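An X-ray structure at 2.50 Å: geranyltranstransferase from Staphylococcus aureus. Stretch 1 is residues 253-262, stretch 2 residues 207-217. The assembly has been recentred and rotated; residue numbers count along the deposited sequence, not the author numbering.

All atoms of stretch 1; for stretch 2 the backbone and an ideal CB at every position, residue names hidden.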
# COMPACT_ATOMS: atom_id res chain seq x y z
N GLY A 253 -33.78 -11.70 15.07
CA GLY A 253 -32.62 -12.52 14.76
C GLY A 253 -31.34 -11.72 14.82
O GLY A 253 -30.35 -12.17 15.40
N ALA A 254 -31.37 -10.52 14.23
CA ALA A 254 -30.25 -9.58 14.28
C ALA A 254 -29.88 -9.17 15.71
O ALA A 254 -28.71 -9.28 16.11
CB ALA A 254 -30.53 -8.37 13.43
N GLU A 255 -30.87 -8.73 16.49
CA GLU A 255 -30.64 -8.43 17.91
C GLU A 255 -30.03 -9.61 18.66
O GLU A 255 -29.17 -9.42 19.52
CB GLU A 255 -31.94 -8.01 18.59
CG GLU A 255 -32.33 -6.55 18.39
CD GLU A 255 -33.76 -6.25 18.82
OE1 GLU A 255 -34.42 -7.13 19.45
OE2 GLU A 255 -34.25 -5.13 18.53
N ASP A 256 -30.49 -10.82 18.35
CA ASP A 256 -29.95 -12.02 18.98
C ASP A 256 -28.48 -12.19 18.62
O ASP A 256 -27.66 -12.54 19.47
CB ASP A 256 -30.73 -13.26 18.56
CG ASP A 256 -31.97 -13.50 19.42
OD1 ASP A 256 -32.49 -12.54 20.04
OD2 ASP A 256 -32.50 -14.64 19.52
N LYS A 257 -28.17 -11.92 17.35
CA LYS A 257 -26.82 -12.02 16.81
C LYS A 257 -25.90 -11.03 17.50
O LYS A 257 -24.82 -11.40 17.99
CB LYS A 257 -26.84 -11.78 15.30
CG LYS A 257 -25.83 -12.61 14.55
CD LYS A 257 -25.98 -14.08 14.88
CE LYS A 257 -25.95 -14.94 13.65
NZ LYS A 257 -26.12 -16.36 14.09
N LEU A 258 -26.35 -9.78 17.56
CA LEU A 258 -25.66 -8.72 18.27
C LEU A 258 -25.32 -9.15 19.67
O LEU A 258 -24.15 -9.13 20.07
CB LEU A 258 -26.50 -7.44 18.30
CG LEU A 258 -25.88 -6.16 18.89
CD1 LEU A 258 -24.37 -6.01 18.58
CD2 LEU A 258 -26.64 -4.95 18.38
N THR A 259 -26.34 -9.57 20.42
CA THR A 259 -26.17 -9.95 21.82
C THR A 259 -25.18 -11.09 21.97
O THR A 259 -24.38 -11.09 22.89
CB THR A 259 -27.54 -10.30 22.46
OG1 THR A 259 -28.37 -9.13 22.48
CG2 THR A 259 -27.41 -10.69 23.93
N TYR A 260 -25.24 -12.06 21.06
CA TYR A 260 -24.30 -13.17 21.08
C TYR A 260 -22.83 -12.71 20.95
O TYR A 260 -21.94 -13.20 21.65
CB TYR A 260 -24.66 -14.19 19.99
CG TYR A 260 -23.48 -15.04 19.59
CD1 TYR A 260 -23.03 -16.07 20.42
CD2 TYR A 260 -22.77 -14.78 18.42
CE1 TYR A 260 -21.92 -16.83 20.07
CE2 TYR A 260 -21.66 -15.53 18.06
CZ TYR A 260 -21.25 -16.56 18.90
OH TYR A 260 -20.16 -17.31 18.55
N HIS A 261 -22.57 -11.78 20.04
CA HIS A 261 -21.23 -11.23 19.87
C HIS A 261 -20.80 -10.36 21.07
O HIS A 261 -19.67 -10.48 21.56
CB HIS A 261 -21.14 -10.45 18.56
CG HIS A 261 -21.10 -11.33 17.36
ND1 HIS A 261 -20.16 -12.33 17.22
CD2 HIS A 261 -21.90 -11.40 16.27
CE1 HIS A 261 -20.37 -12.97 16.08
NE2 HIS A 261 -21.42 -12.42 15.49
N ARG A 262 -21.73 -9.52 21.53
CA ARG A 262 -21.59 -8.76 22.78
C ARG A 262 -21.15 -9.69 23.89
O ARG A 262 -20.17 -9.44 24.56
CB ARG A 262 -22.92 -8.07 23.13
CG ARG A 262 -22.94 -7.16 24.37
CD ARG A 262 -22.56 -7.85 25.68
NE ARG A 262 -23.63 -7.94 26.67
CZ ARG A 262 -24.03 -6.94 27.46
NH1 ARG A 262 -24.98 -7.14 28.34
NH2 ARG A 262 -23.47 -5.74 27.36
N UNK A 207 -11.46 -9.29 19.61
CA UNK A 207 -11.48 -8.35 18.47
C UNK A 207 -12.40 -8.81 17.35
O UNK A 207 -13.11 -7.99 16.75
CB UNK A 207 -10.07 -8.16 17.92
N UNK A 208 -12.40 -10.11 17.09
CA UNK A 208 -13.32 -10.69 16.11
C UNK A 208 -14.78 -10.41 16.46
O UNK A 208 -15.53 -9.90 15.61
CB UNK A 208 -13.09 -12.20 16.01
N UNK A 209 -15.18 -10.71 17.69
CA UNK A 209 -16.57 -10.50 18.11
C UNK A 209 -16.93 -9.04 18.14
O UNK A 209 -18.02 -8.64 17.68
CB UNK A 209 -16.81 -11.11 19.49
N UNK A 210 -16.01 -8.22 18.65
CA UNK A 210 -16.21 -6.77 18.64
C UNK A 210 -16.48 -6.28 17.22
O UNK A 210 -17.35 -5.43 17.00
CB UNK A 210 -14.99 -6.05 19.23
N UNK A 211 -15.74 -6.82 16.26
CA UNK A 211 -15.89 -6.46 14.86
C UNK A 211 -17.23 -6.81 14.27
O UNK A 211 -17.82 -6.00 13.54
CB UNK A 211 -14.79 -7.14 14.04
N UNK A 212 -17.72 -8.01 14.56
CA UNK A 212 -19.04 -8.43 14.08
C UNK A 212 -20.17 -7.59 14.69
O UNK A 212 -21.15 -7.29 14.01
CB UNK A 212 -19.26 -9.91 14.40
N UNK A 213 -20.01 -7.16 15.95
CA UNK A 213 -20.98 -6.24 16.57
C UNK A 213 -21.26 -5.03 15.70
O UNK A 213 -22.41 -4.65 15.50
CB UNK A 213 -20.47 -5.78 17.94
N UNK A 214 -20.18 -4.45 15.18
CA UNK A 214 -20.18 -3.18 14.46
C UNK A 214 -21.30 -3.05 13.41
O UNK A 214 -22.10 -2.11 13.44
CB UNK A 214 -18.82 -3.00 13.78
N UNK A 215 -21.36 -4.00 12.49
CA UNK A 215 -22.25 -3.90 11.35
C UNK A 215 -23.67 -4.31 11.68
O UNK A 215 -24.63 -3.78 11.11
CB UNK A 215 -21.72 -4.76 10.20
N UNK A 216 -23.81 -5.26 12.61
CA UNK A 216 -25.11 -5.67 13.11
C UNK A 216 -25.83 -4.47 13.71
O UNK A 216 -26.96 -4.17 13.32
CB UNK A 216 -24.97 -6.79 14.14
N UNK A 217 -25.16 -3.77 14.63
CA UNK A 217 -25.74 -2.59 15.28
C UNK A 217 -26.29 -1.62 14.24
O UNK A 217 -27.44 -1.18 14.33
CB UNK A 217 -24.70 -1.89 16.15

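The two helices run nearly antiparallel, 155° between their N-to-C directions, with axes 8.6 Å apart at closest approach. Because stretch 2 is a helix, its turns bring 209, 212, 213 and 216 round to stretch 1.

At 207 nothing of stretch 1 lies within 5.5 Å of the ideal CB, so stretch 1 sets no limit there; it is Ser 207. At 208 CA-to-CB points sideways and the ideal CB is again isolated, so only a long side chain could reach across. Tyr 208 does, its CE1 coming 4.3 Å from His 261 CE1.

Position 209 is tighter: its ideal CB lies 3.6 Å from His 261 O, and the imidazole of His 261 offers ND1 nearby. A polar side chain of moderate length, such as Asn, Gln or His, could meet that nitrogen. The residue is His 209, chi1 m, whose ND1 hydrogen-bonds to His 261 ND1 at 3.0 Å and 171°. Either nitrogen could be the donor. The rings meet rim to rim, centroids 5.3 Å apart, and Tyr 260 OH lies 3.8 Å from His 209 CE1.

Position 210 points away and places no demand on the contact; it is Leu 210. At 211 stretch 1 is out of reach and ordinary helical angles call for no particular residue; it is Gly 211.

Position 212 points toward stretch 1, its ideal CB 3.5 Å from His 261 NE2. An aliphatic CB suits the ring, provided the rest of the chain can turn aside. Met 212 places its CB over the imidazole face, 3.5 Å from the ring centroid and 11° off the normal, a CH-pi contact; chi1 to chi3, all m, lead its end away.

At 213 CA-to-CB points sideways, and the ideal CB is 4.0 Å from Leu 258 CD1 and 4.8 Å from His 261 CB. Leu, Ile or Met would suit. The end of Met 213 comes nearer to stretch 1, with CG 3.7 Å from His 261 CB and SD 3.7 Å from Arg 262 CA.

Positions 214, pointing away, and 215, out of reach, leave the choice open; they are Phe 214 and Gln 215.

Position 216 points toward a hollow formed by Ala 254, Lys 257, Leu 258 and His 261, which calls for a compact or branched apolar side chain. Ile 216 is the knob: CG2 approaches Leu 258 CB at 3.7 Å and Ala 254 O at 3.5 Å, while CD1 meets the imidazole edge, 3.5 Å from His 261 CD2.

At 217 CA-to-CB runs sideways, 4.3 Å from Leu 258 CD2 at the ideal CB, so an aliphatic stem suffices. Lys 217 supplies one, and its end leads away.

Stretch 2, residues 207-217: SYHLGMMFQIK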
# COMPACT_ATOMS: atom_id res chain seq x y z
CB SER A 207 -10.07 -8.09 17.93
OG SER A 207 -9.64 -9.16 17.10
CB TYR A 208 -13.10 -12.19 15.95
CG TYR A 208 -14.23 -12.85 15.19
CD1 TYR A 208 -15.25 -13.52 15.87
CD2 TYR A 208 -14.30 -12.77 13.80
CE1 TYR A 208 -16.30 -14.13 15.18
CE2 TYR A 208 -15.35 -13.36 13.09
CZ TYR A 208 -16.35 -14.04 13.80
OH TYR A 208 -17.39 -14.63 13.12
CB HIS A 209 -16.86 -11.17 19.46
CG HIS A 209 -16.81 -12.66 19.40
ND1 HIS A 209 -17.69 -13.40 18.64
CD2 HIS A 209 -15.96 -13.55 19.96
CE1 HIS A 209 -17.39 -14.69 18.75
NE2 HIS A 209 -16.35 -14.80 19.55
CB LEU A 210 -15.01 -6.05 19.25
CG LEU A 210 -15.10 -4.52 19.29
CD1 LEU A 210 -16.09 -4.11 20.38
CD2 LEU A 210 -13.73 -3.91 19.54
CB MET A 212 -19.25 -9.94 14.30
CG MET A 212 -18.19 -10.85 13.61
SD MET A 212 -17.85 -10.56 11.80
CE MET A 212 -19.44 -10.79 11.12
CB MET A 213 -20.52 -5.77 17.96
CG MET A 213 -20.43 -6.86 19.02
SD MET A 213 -19.94 -6.21 20.60
CE MET A 213 -21.32 -5.12 20.87
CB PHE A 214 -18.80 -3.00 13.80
CG PHE A 214 -18.51 -1.61 13.32
CD1 PHE A 214 -17.39 -0.93 13.79
CD2 PHE A 214 -19.32 -0.99 12.36
CE1 PHE A 214 -17.09 0.37 13.33
CE2 PHE A 214 -19.05 0.31 11.90
CZ PHE A 214 -17.92 0.99 12.38
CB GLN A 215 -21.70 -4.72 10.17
CG GLN A 215 -20.48 -4.07 9.47
CD GLN A 215 -20.78 -2.68 8.91
OE1 GLN A 215 -21.86 -2.43 8.37
NE2 GLN A 215 -19.81 -1.77 9.05
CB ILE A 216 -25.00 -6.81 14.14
CG1 ILE A 216 -24.34 -8.03 13.52
CG2 ILE A 216 -26.39 -7.18 14.65
CD1 ILE A 216 -23.97 -9.12 14.52
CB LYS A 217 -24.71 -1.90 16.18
CG LYS A 217 -25.18 -0.64 16.93
CD LYS A 217 -24.22 0.54 16.69
CE LYS A 217 -23.73 1.20 17.99
NZ LYS A 217 -24.18 2.63 18.14
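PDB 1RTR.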